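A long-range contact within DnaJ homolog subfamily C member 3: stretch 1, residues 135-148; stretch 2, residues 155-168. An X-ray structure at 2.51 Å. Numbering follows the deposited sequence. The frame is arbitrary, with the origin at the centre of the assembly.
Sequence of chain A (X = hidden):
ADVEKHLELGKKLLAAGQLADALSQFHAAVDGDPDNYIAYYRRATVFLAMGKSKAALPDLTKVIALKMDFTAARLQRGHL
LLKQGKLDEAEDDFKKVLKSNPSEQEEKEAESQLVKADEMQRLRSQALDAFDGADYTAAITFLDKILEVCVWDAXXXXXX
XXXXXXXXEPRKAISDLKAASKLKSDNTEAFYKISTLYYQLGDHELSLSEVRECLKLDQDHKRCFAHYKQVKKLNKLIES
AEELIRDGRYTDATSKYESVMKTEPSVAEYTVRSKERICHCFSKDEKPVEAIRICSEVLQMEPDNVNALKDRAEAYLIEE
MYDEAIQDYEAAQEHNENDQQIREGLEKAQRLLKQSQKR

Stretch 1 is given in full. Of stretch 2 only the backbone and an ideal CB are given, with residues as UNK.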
ATOM      1  N   ASP A 135     -19.237 -12.718  -0.353  1.00 38.28           N
ATOM      2  CA  ASP A 135     -18.311 -13.791  -0.028  1.00 38.27           C
ATOM      3  C   ASP A 135     -16.874 -13.388  -0.383  1.00 37.80           C
ATOM      4  O   ASP A 135     -16.353 -13.748  -1.450  1.00 37.50           O
ATOM      5  CB  ASP A 135     -18.713 -15.089  -0.721  1.00 38.48           C
ATOM      6  CG  ASP A 135     -17.905 -16.272  -0.241  1.00 39.48           C
ATOM      7  OD1 ASP A 135     -18.269 -17.415  -0.598  1.00 41.43           O
ATOM      8  OD2 ASP A 135     -16.901 -16.061   0.482  1.00 39.46           O
ATOM      9  N   TYR A 136     -16.241 -12.666   0.538  1.00 36.98           N
ATOM     10  CA  TYR A 136     -14.985 -11.981   0.258  1.00 36.42           C
ATOM     11  C   TYR A 136     -13.816 -12.923   0.123  1.00 36.72           C
ATOM     12  O   TYR A 136     -12.926 -12.680  -0.694  1.00 36.56           O
ATOM     13  CB  TYR A 136     -14.727 -10.857   1.276  1.00 35.79           C
ATOM     14  CG  TYR A 136     -15.890  -9.907   1.313  1.00 34.97           C
ATOM     15  CD1 TYR A 136     -16.704  -9.800   2.446  1.00 34.78           C
ATOM     16  CD2 TYR A 136     -16.232  -9.166   0.181  1.00 34.23           C
ATOM     17  CE1 TYR A 136     -17.813  -8.941   2.454  1.00 34.19           C
ATOM     18  CE2 TYR A 136     -17.332  -8.313   0.174  1.00 33.94           C
ATOM     19  CZ  TYR A 136     -18.117  -8.198   1.309  1.00 34.28           C
ATOM     20  OH  TYR A 136     -19.197  -7.346   1.279  1.00 33.72           O
ATOM     21  N   THR A 137     -13.826 -14.016   0.885  1.00 37.12           N
ATOM     22  CA  THR A 137     -12.764 -15.020   0.742  1.00 37.88           C
ATOM     23  C   THR A 137     -12.853 -15.788  -0.579  1.00 37.63           C
ATOM     24  O   THR A 137     -11.834 -16.099  -1.182  1.00 37.98           O
ATOM     25  CB  THR A 137     -12.701 -16.010   1.914  1.00 37.82           C
ATOM     26  OG1 THR A 137     -14.004 -16.547   2.145  1.00 39.89           O
ATOM     27  CG2 THR A 137     -12.205 -15.319   3.170  1.00 38.78           C
ATOM     28  N   ALA A 138     -14.063 -16.089  -1.030  1.00 37.55           N
ATOM     29  CA  ALA A 138     -14.223 -16.708  -2.343  1.00 37.38           C
ATOM     30  C   ALA A 138     -13.722 -15.756  -3.418  1.00 37.17           C
ATOM     31  O   ALA A 138     -12.961 -16.156  -4.292  1.00 37.26           O
ATOM     32  CB  ALA A 138     -15.673 -17.076  -2.597  1.00 37.52           C
ATOM     33  N   ALA A 139     -14.145 -14.496  -3.338  1.00 36.87           N
ATOM     34  CA  ALA A 139     -13.687 -13.465  -4.256  1.00 36.73           C
ATOM     35  C   ALA A 139     -12.155 -13.366  -4.339  1.00 36.99           C
ATOM     36  O   ALA A 139     -11.608 -13.362  -5.454  1.00 37.07           O
ATOM     37  CB  ALA A 139     -14.298 -12.129  -3.908  1.00 36.50           C
ATOM     38  N   ILE A 140     -11.457 -13.322  -3.196  1.00 36.88           N
ATOM     39  CA  ILE A 140      -9.993 -13.186  -3.244  1.00 37.04           C
ATOM     40  C   ILE A 140      -9.375 -14.314  -4.065  1.00 36.65           C
ATOM     41  O   ILE A 140      -8.498 -14.066  -4.902  1.00 36.96           O
ATOM     42  CB  ILE A 140      -9.266 -13.010  -1.853  1.00 37.30           C
ATOM     43  CG1 ILE A 140      -8.973 -14.350  -1.165  1.00 39.37           C
ATOM     44  CG2 ILE A 140      -9.974 -12.004  -0.919  1.00 37.82           C
ATOM     45  CD1 ILE A 140      -7.476 -14.700  -1.118  1.00 41.70           C
ATOM     46  N   THR A 141      -9.864 -15.536  -3.848  1.00 36.13           N
ATOM     47  CA  THR A 141      -9.368 -16.726  -4.542  1.00 35.50           C
ATOM     48  C   THR A 141      -9.373 -16.493  -6.043  1.00 34.97           C
ATOM     49  O   THR A 141      -8.355 -16.667  -6.706  1.00 34.91           O
ATOM     50  CB  THR A 141     -10.207 -17.967  -4.188  1.00 35.48           C
ATOM     51  OG1 THR A 141     -10.004 -18.285  -2.807  1.00 35.68           O
ATOM     52  CG2 THR A 141      -9.806 -19.174  -5.041  1.00 35.83           C
ATOM     53  N   PHE A 142     -10.517 -16.058  -6.558  1.00 34.48           N
ATOM     54  CA  PHE A 142     -10.673 -15.807  -7.977  1.00 33.92           C
ATOM     55  C   PHE A 142      -9.804 -14.644  -8.421  1.00 33.49           C
ATOM     56  O   PHE A 142      -9.167 -14.709  -9.467  1.00 33.53           O
ATOM     57  CB  PHE A 142     -12.132 -15.548  -8.328  1.00 33.91           C
ATOM     58  CG  PHE A 142     -13.050 -16.695  -8.024  1.00 34.42           C
ATOM     59  CD1 PHE A 142     -14.127 -16.527  -7.164  1.00 35.55           C
ATOM     60  CD2 PHE A 142     -12.865 -17.939  -8.615  1.00 35.66           C
ATOM     61  CE1 PHE A 142     -15.002 -17.587  -6.888  1.00 35.26           C
ATOM     62  CE2 PHE A 142     -13.738 -19.002  -8.343  1.00 34.84           C
ATOM     63  CZ  PHE A 142     -14.801 -18.820  -7.481  1.00 34.49           C
ATOM     64  N   LEU A 143      -9.754 -13.585  -7.623  1.00 33.32           N
ATOM     65  CA  LEU A 143      -8.961 -12.417  -7.997  1.00 32.80           C
ATOM     66  C   LEU A 143      -7.482 -12.747  -7.999  1.00 32.75           C
ATOM     67  O   LEU A 143      -6.746 -12.274  -8.851  1.00 32.68           O
ATOM     68  CB  LEU A 143      -9.271 -11.213  -7.107  1.00 32.63           C
ATOM     69  CG  LEU A 143     -10.671 -10.602  -7.244  1.00 32.08           C
ATOM     70  CD1 LEU A 143     -11.024  -9.851  -5.976  1.00 32.10           C
ATOM     71  CD2 LEU A 143     -10.811  -9.693  -8.454  1.00 30.43           C
ATOM     72  N   ASP A 144      -7.054 -13.584  -7.064  1.00 33.29           N
ATOM     73  CA  ASP A 144      -5.670 -14.050  -7.046  1.00 33.92           C
ATOM     74  C   ASP A 144      -5.288 -14.637  -8.399  1.00 34.21           C
ATOM     75  O   ASP A 144      -4.268 -14.263  -8.971  1.00 34.37           O
ATOM     76  CB  ASP A 144      -5.455 -15.092  -5.948  1.00 34.07           C
ATOM     77  CG  ASP A 144      -5.303 -14.476  -4.568  1.00 35.21           C
ATOM     78  OD1 ASP A 144      -4.943 -13.277  -4.450  1.00 35.11           O
ATOM     79  OD2 ASP A 144      -5.540 -15.214  -3.587  1.00 37.14           O
ATOM     80  N   LYS A 145      -6.119 -15.554  -8.899  1.00 34.75           N
ATOM     81  CA  LYS A 145      -5.917 -16.173 -10.204  1.00 35.11           C
ATOM     82  C   LYS A 145      -5.920 -15.149 -11.335  1.00 34.35           C
ATOM     83  O   LYS A 145      -4.992 -15.114 -12.137  1.00 34.46           O
ATOM     84  CB  LYS A 145      -6.961 -17.269 -10.475  1.00 36.06           C
ATOM     85  CG  LYS A 145      -6.403 -18.703 -10.536  1.00 38.87           C
ATOM     86  CD  LYS A 145      -6.543 -19.436  -9.192  1.00 43.37           C
ATOM     87  CE  LYS A 145      -7.822 -20.291  -9.141  1.00 45.44           C
ATOM     88  NZ  LYS A 145      -7.943 -21.039  -7.847  1.00 46.74           N
ATOM     89  N   ILE A 146      -6.950 -14.315 -11.399  1.00 33.54           N
ATOM     90  CA  ILE A 146      -7.013 -13.311 -12.448  1.00 33.15           C
ATOM     91  C   ILE A 146      -5.759 -12.428 -12.432  1.00 33.17           C
ATOM     92  O   ILE A 146      -5.103 -12.264 -13.464  1.00 33.05           O
ATOM     93  CB  ILE A 146      -8.295 -12.464 -12.371  1.00 33.13           C
ATOM     94  CG1 ILE A 146      -9.517 -13.373 -12.391  1.00 33.36           C
ATOM     95  CG2 ILE A 146      -8.391 -11.511 -13.550  1.00 32.66           C
ATOM     96  CD1 ILE A 146     -10.757 -12.755 -11.789  1.00 33.71           C
ATOM     97  N   LEU A 147      -5.391 -11.903 -11.270  1.00 33.02           N
ATOM     98  CA  LEU A 147      -4.309 -10.920 -11.226  1.00 33.41           C
ATOM     99  C   LEU A 147      -2.913 -11.461 -11.566  1.00 33.69           C
ATOM    100  O   LEU A 147      -1.982 -10.678 -11.756  1.00 33.52           O
ATOM    101  CB  LEU A 147      -4.319 -10.140  -9.904  1.00 33.45           C
ATOM    102  CG  LEU A 147      -5.497  -9.168  -9.720  1.00 32.83           C
ATOM    103  CD1 LEU A 147      -5.684  -8.834  -8.253  1.00 32.82           C
ATOM    104  CD2 LEU A 147      -5.326  -7.898 -10.553  1.00 31.64           C
ATOM    105  N   GLU A 148      -2.782 -12.787 -11.648  1.00 34.29           N
ATOM    106  CA  GLU A 148      -1.550 -13.431 -12.125  1.00 34.92           C
ATOM    107  C   GLU A 148      -1.342 -13.134 -13.601  1.00 34.27           C
ATOM    108  O   GLU A 148      -0.214 -13.012 -14.059  1.00 35.08           O
ATOM    109  CB  GLU A 148      -1.594 -14.958 -11.953  1.00 35.66           C
ATOM    110  CG  GLU A 148      -1.499 -15.466 -10.526  1.00 39.12           C
ATOM    111  CD  GLU A 148      -0.212 -15.043  -9.842  1.00 44.58           C
ATOM    112  OE1 GLU A 148      -0.275 -14.633  -8.653  1.00 47.28           O
ATOM    113  OE2 GLU A 148       0.861 -15.113 -10.487  1.00 47.16           O
ATOM    114  N   UNK A 155      -8.488  -1.929 -11.490  1.00 30.90           N
ATOM    115  CA  UNK A 155      -9.772  -1.979 -10.782  1.00 31.67           C
ATOM    116  C   UNK A 155      -9.988  -3.307 -10.032  1.00 31.58           C
ATOM    117  O   UNK A 155     -10.568  -3.318  -8.942  1.00 32.15           O
ATOM    118  CB  UNK A 155     -10.914  -1.761 -11.776  1.00 31.67           C
ATOM    119  N   UNK A 156      -9.524  -4.418 -10.601  1.00 31.34           N
ATOM    120  CA  UNK A 156      -9.647  -5.720  -9.943  1.00 30.91           C
ATOM    121  C   UNK A 156      -8.705  -5.818  -8.762  1.00 31.15           C
ATOM    122  O   UNK A 156      -9.000  -6.480  -7.779  1.00 31.12           O
ATOM    123  CB  UNK A 156      -9.367  -6.854 -10.931  1.00 30.91           C
ATOM    124  N   UNK A 157      -7.565  -5.149  -8.882  1.00 31.62           N
ATOM    125  CA  UNK A 157      -6.653  -4.902  -7.776  1.00 32.06           C
ATOM    126  C   UNK A 157      -7.354  -4.182  -6.628  1.00 31.96           C
ATOM    127  O   UNK A 157      -7.252  -4.584  -5.476  1.00 32.05           O
ATOM    128  CB  UNK A 157      -5.451  -4.085  -8.254  1.00 32.06           C
ATOM    129  N   UNK A 158      -8.047  -3.100  -6.952  1.00 31.89           N
ATOM    130  CA  UNK A 158      -8.773  -2.347  -5.947  1.00 32.29           C
ATOM    131  C   UNK A 158      -9.927  -3.149  -5.365  1.00 31.38           C
ATOM    132  O   UNK A 158     -10.209  -3.017  -4.184  1.00 31.61           O
ATOM    133  CB  UNK A 158      -9.294  -1.038  -6.545  1.00 32.29           C
ATOM    134  N   UNK A 159     -10.577  -3.978  -6.184  1.00 30.59           N
ATOM    135  CA  UNK A 159     -11.642  -4.851  -5.710  1.00 30.05           C
ATOM    136  C   UNK A 159     -11.137  -5.891  -4.712  1.00 29.96           C
ATOM    137  O   UNK A 159     -11.803  -6.164  -3.717  1.00 30.14           O
ATOM    138  CB  UNK A 159     -12.307  -5.552  -6.896  1.00 30.05           C
ATOM    139  N   UNK A 160      -9.965  -6.456  -4.969  1.00 29.70           N
ATOM    140  CA  UNK A 160      -9.328  -7.356  -4.015  1.00 30.05           C
ATOM    141  C   UNK A 160      -9.003  -6.625  -2.712  1.00 30.57           C
ATOM    142  O   UNK A 160      -9.108  -7.202  -1.632  1.00 30.73           O
ATOM    143  CB  UNK A 160      -8.057  -7.957  -4.617  1.00 30.05           C
ATOM    144  N   UNK A 161      -8.613  -5.359  -2.820  1.00 30.73           N
ATOM    145  CA  UNK A 161      -8.344  -4.552  -1.645  1.00 31.52           C
ATOM    146  C   UNK A 161      -9.610  -4.403  -0.792  1.00 32.11           C
ATOM    147  O   UNK A 161      -9.563  -4.579   0.429  1.00 31.92           O
ATOM    148  CB  UNK A 161      -7.808  -3.179  -2.056  1.00 31.52           C
ATOM    149  N   UNK A 162     -10.739  -4.113  -1.442  1.00 32.83           N
ATOM    150  CA  UNK A 162     -12.028  -4.071  -0.770  1.00 33.46           C
ATOM    151  C   UNK A 162     -12.248  -5.365  -0.008  1.00 33.61           C
ATOM    152  O   UNK A 162     -12.738  -5.350   1.121  1.00 33.64           O
ATOM    153  CB  UNK A 162     -13.160  -3.835  -1.772  1.00 33.46           C
ATOM    154  N   UNK A 163     -11.895  -6.494  -0.620  1.00 33.58           N
ATOM    155  CA  UNK A 163     -12.103  -7.774   0.050  1.00 33.90           C
ATOM    156  C   UNK A 163     -11.302  -7.805   1.329  1.00 33.97           C
ATOM    157  O   UNK A 163     -11.791  -8.221   2.373  1.00 33.97           O
ATOM    158  CB  UNK A 163     -11.715  -8.944  -0.856  1.00 33.90           C
ATOM    159  N   UNK A 164     -10.068  -7.335   1.235  1.00 34.35           N
ATOM    160  CA  UNK A 164      -9.165  -7.388   2.349  1.00 34.74           C
ATOM    161  C   UNK A 164      -9.635  -6.487   3.473  1.00 35.02           C
ATOM    162  O   UNK A 164      -9.559  -6.893   4.633  1.00 35.07           O
ATOM    163  CB  UNK A 164      -7.752  -7.002   1.906  1.00 34.74           C
ATOM    164  N   UNK A 165     -10.129  -5.287   3.159  1.00 35.16           N
ATOM    165  CA  UNK A 165     -10.627  -4.442   4.242  1.00 35.74           C
ATOM    166  C   UNK A 165     -11.827  -5.110   4.938  1.00 35.53           C
ATOM    167  O   UNK A 165     -11.872  -5.159   6.160  1.00 35.61           O
ATOM    168  CB  UNK A 165     -11.020  -3.065   3.704  1.00 35.74           C
ATOM    169  N   UNK A 166     -12.754  -5.663   4.159  1.00 35.68           N
ATOM    170  CA  UNK A 166     -13.914  -6.374   4.706  1.00 35.77           C
ATOM    171  C   UNK A 166     -13.488  -7.577   5.532  1.00 36.09           C
ATOM    172  O   UNK A 166     -14.137  -7.938   6.504  1.00 36.09           O
ATOM    173  CB  UNK A 166     -14.846  -6.822   3.579  1.00 35.77           C
ATOM    174  N   UNK A 167     -12.386  -8.197   5.142  1.00 36.43           N
ATOM    175  CA  UNK A 167     -11.930  -9.393   5.815  1.00 37.14           C
ATOM    176  C   UNK A 167     -11.109  -9.033   7.037  1.00 37.29           C
ATOM    177  O   UNK A 167     -10.505  -9.904   7.661  1.00 37.62           O
ATOM    178  CB  UNK A 167     -11.116 -10.271   4.862  1.00 37.14           C
ATOM    179  N   UNK A 168     -11.096  -7.745   7.384  1.00 37.48           N
ATOM    180  CA  UNK A 168     -10.319  -7.243   8.503  1.00 37.19           C
ATOM    181  C   UNK A 168      -8.814  -7.357   8.299  1.00 37.63           C
ATOM    182  O   UNK A 168      -8.078  -7.644   9.241  1.00 38.02           O
ATOM    183  CB  UNK A 168     -10.717  -7.991   9.777  1.00 37.19           C
TER

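The two helices, 136-148 and 155-166, pack nearly antiparallel, at 148° between their N-to-C directions, with axes 9.2 Å apart at closest approach. The positions of the second helix that face the first therefore meet it in reverse order, beginning near L147 and ending beside Y136.

Position 155 has CA-to-CB pointing away and nothing of stretch 1 within reach, so many residues would do; it is E155. Position 156 points toward the first helix, its ideal CB 4.0 Å from L143 CD2 and 4.2 Å from L147 CD2, with I146 CG2 a little farther off. Such purely aliphatic surroundings suit leucine, isoleucine, valine or methionine. The residue is L156, and its CD1 reaches 3.7 Å from I146 CG2.

At 157 the CA-to-CB bond points away, yet L147 CD2 lies 4.5 Å from the ideal CB. A long chain could border that leucine with its aliphatic stem. The stem of R157 does so, its CD 4.2 Å from L147 CD2. Position 158 is out of reach and undemanding; it is E158.

Position 159 points toward stretch 1, with L143 CD1 4.6 Å from the ideal CB, and a medium or large apolar residue would fit. L159 meets the other methyl of that leucine, L159 CD2 lying 3.9 Å from L143 CD2.

Position 160 leaves sideways. Its ideal CB is 3.8 Å from L143 CD1 and 4.4 Å from L147 CD1, but the carboxylate of D144 lies farther along, so a lysine or arginine could combine apolar packing with charge pairing. R160 forms a salt bridge, with R160 NH2 3.0 Å from D144 OD1; NH2 and NE both donate weak hydrogen bonds to that oxygen. L147 CD1 covers one face of the guanidinium, 3.7 Å from R160 CZ.

Positions 161, pointing away, and 162, with nothing of stretch 1 near its ideal CB, are left free by this contact and many residues would serve; they are A161 and E162.

At 163 the helices are close: CA lies 5.1 Å from Y136 CA, and the ideal CB is 3.5 Å from I140 CG2 and 3.9 Å from Y136 O. Little room remains, favouring alanine, serine or cysteine. C163 sits among Y136, A139, I140 and L143, its SG 3.7 Å from A139 CB and at the edge of the Y136 ring. L143 in turn fits among L156, L159, R160 and C163, so the two knobs interlock.

Position 164 starts away from stretch 1, so only a large side chain could return to it; F164 brings CE2 to 4.3 Å from I140 CG2. Position 165 is out of reach, so stretch 1 sets no preference; it is I165.

Position 166 points toward the Y136 ring, its ideal CB 3.7 Å from CD1, which suits a chain with aliphatic carbons. K166 places CB over one ring face, 3.8 Å from the centroid, and CE 3.5 Å from Y136 OH.

Position 167 also points toward stretch 1, near Y136 CB and T137 CG2, and tolerates polar or long residues. E167 sets OE2 3.4 Å from T137 CG2. At 168 the positive phi of 66° favours glycine, and G168 follows.

Stretch 2 155-168: ELRELRAECFIKEG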
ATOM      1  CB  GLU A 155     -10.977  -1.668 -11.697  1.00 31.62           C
ATOM      2  CG  GLU A 155     -10.707  -0.868 -13.001  1.00 35.09           C
ATOM      3  CD  GLU A 155      -9.846   0.382 -12.829  1.00 37.71           C
ATOM      4  OE1 GLU A 155     -10.303   1.330 -12.169  1.00 38.59           O
ATOM      5  OE2 GLU A 155      -8.718   0.415 -13.379  1.00 38.43           O
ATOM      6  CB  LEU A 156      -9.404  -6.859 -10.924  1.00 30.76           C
ATOM      7  CG  LEU A 156     -10.488  -7.071 -11.976  1.00 30.08           C
ATOM      8  CD1 LEU A 156     -10.311  -8.443 -12.614  1.00 30.02           C
ATOM      9  CD2 LEU A 156     -11.886  -6.928 -11.371  1.00 29.14           C
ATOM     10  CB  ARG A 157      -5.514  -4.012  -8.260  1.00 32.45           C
ATOM     11  CG  ARG A 157      -4.299  -4.068  -7.416  1.00 33.22           C
ATOM     12  CD  ARG A 157      -3.438  -5.163  -7.940  1.00 36.20           C
ATOM     13  NE  ARG A 157      -2.365  -5.461  -7.014  1.00 39.03           N
ATOM     14  CZ  ARG A 157      -1.244  -6.048  -7.383  1.00 39.17           C
ATOM     15  NH1 ARG A 157      -1.082  -6.375  -8.655  1.00 39.21           N
ATOM     16  NH2 ARG A 157      -0.301  -6.296  -6.486  1.00 40.64           N
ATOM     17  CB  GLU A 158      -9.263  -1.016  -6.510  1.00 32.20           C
ATOM     18  CG  GLU A 158      -8.131  -0.049  -6.854  1.00 33.88           C
ATOM     19  CD  GLU A 158      -8.630   1.281  -7.395  1.00 34.26           C
ATOM     20  OE1 GLU A 158      -9.586   1.285  -8.195  1.00 38.19           O
ATOM     21  OE2 GLU A 158      -8.072   2.330  -7.016  1.00 37.86           O
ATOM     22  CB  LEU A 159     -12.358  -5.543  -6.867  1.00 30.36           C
ATOM     23  CG  LEU A 159     -13.535  -6.462  -6.467  1.00 30.05           C
ATOM     24  CD1 LEU A 159     -14.754  -5.652  -6.055  1.00 29.70           C
ATOM     25  CD2 LEU A 159     -13.896  -7.403  -7.591  1.00 29.40           C
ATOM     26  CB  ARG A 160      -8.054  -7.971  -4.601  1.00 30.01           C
ATOM     27  CG  ARG A 160      -7.554  -9.189  -3.840  1.00 29.38           C
ATOM     28  CD  ARG A 160      -6.051  -9.163  -3.714  1.00 30.09           C
ATOM     29  NE  ARG A 160      -5.381 -10.126  -4.570  1.00 30.64           N
ATOM     30  CZ  ARG A 160      -4.165  -9.971  -5.084  1.00 30.48           C
ATOM     31  NH1 ARG A 160      -3.464  -8.866  -4.872  1.00 29.68           N
ATOM     32  NH2 ARG A 160      -3.661 -10.926  -5.847  1.00 31.93           N
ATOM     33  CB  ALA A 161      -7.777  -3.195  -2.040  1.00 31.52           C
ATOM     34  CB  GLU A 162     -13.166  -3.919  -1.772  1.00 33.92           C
ATOM     35  CG  GLU A 162     -13.683  -2.519  -2.028  1.00 36.71           C
ATOM     36  CD  GLU A 162     -13.758  -1.662  -0.774  1.00 40.19           C
ATOM     37  OE1 GLU A 162     -14.633  -1.885   0.107  1.00 41.47           O
ATOM     38  OE2 GLU A 162     -12.926  -0.746  -0.687  1.00 40.34           O
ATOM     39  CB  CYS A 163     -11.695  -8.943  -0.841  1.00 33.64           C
ATOM     40  SG  CYS A 163     -12.825  -9.223  -2.165  1.00 34.41           S
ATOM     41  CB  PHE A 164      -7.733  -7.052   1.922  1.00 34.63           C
ATOM     42  CG  PHE A 164      -7.011  -8.197   1.261  1.00 35.18           C
ATOM     43  CD1 PHE A 164      -6.226  -7.981   0.128  1.00 35.57           C
ATOM     44  CD2 PHE A 164      -7.110  -9.499   1.772  1.00 34.79           C
ATOM     45  CE1 PHE A 164      -5.556  -9.049  -0.486  1.00 35.63           C
ATOM     46  CE2 PHE A 164      -6.446 -10.559   1.162  1.00 34.06           C
ATOM     47  CZ  PHE A 164      -5.673 -10.337   0.032  1.00 34.29           C
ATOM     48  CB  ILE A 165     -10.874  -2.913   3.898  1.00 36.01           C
ATOM     49  CG1 ILE A 165     -12.351  -2.538   3.969  1.00 37.31           C
ATOM     50  CG2 ILE A 165     -10.212  -2.459   2.586  1.00 35.76           C
ATOM     51  CD1 ILE A 165     -13.085  -2.655   2.620  1.00 41.34           C
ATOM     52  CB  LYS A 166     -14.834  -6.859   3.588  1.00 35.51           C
ATOM     53  CG  LYS A 166     -15.590  -5.770   2.874  1.00 34.90           C
ATOM     54  CD  LYS A 166     -16.774  -5.286   3.690  1.00 34.42           C
ATOM     55  CE  LYS A 166     -17.723  -4.526   2.808  1.00 33.65           C
ATOM     56  NZ  LYS A 166     -18.900  -4.069   3.547  1.00 32.56           N
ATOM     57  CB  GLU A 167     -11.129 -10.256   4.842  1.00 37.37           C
ATOM     58  CG  GLU A 167     -11.265 -11.755   5.059  1.00 39.67           C
ATOM     59  CD  GLU A 167     -12.707 -12.253   5.076  1.00 41.87           C
ATOM     60  OE1 GLU A 167     -13.574 -11.697   4.372  1.00 43.26           O
ATOM     61  OE2 GLU A 167     -12.978 -13.228   5.799  1.00 44.40           O
TER
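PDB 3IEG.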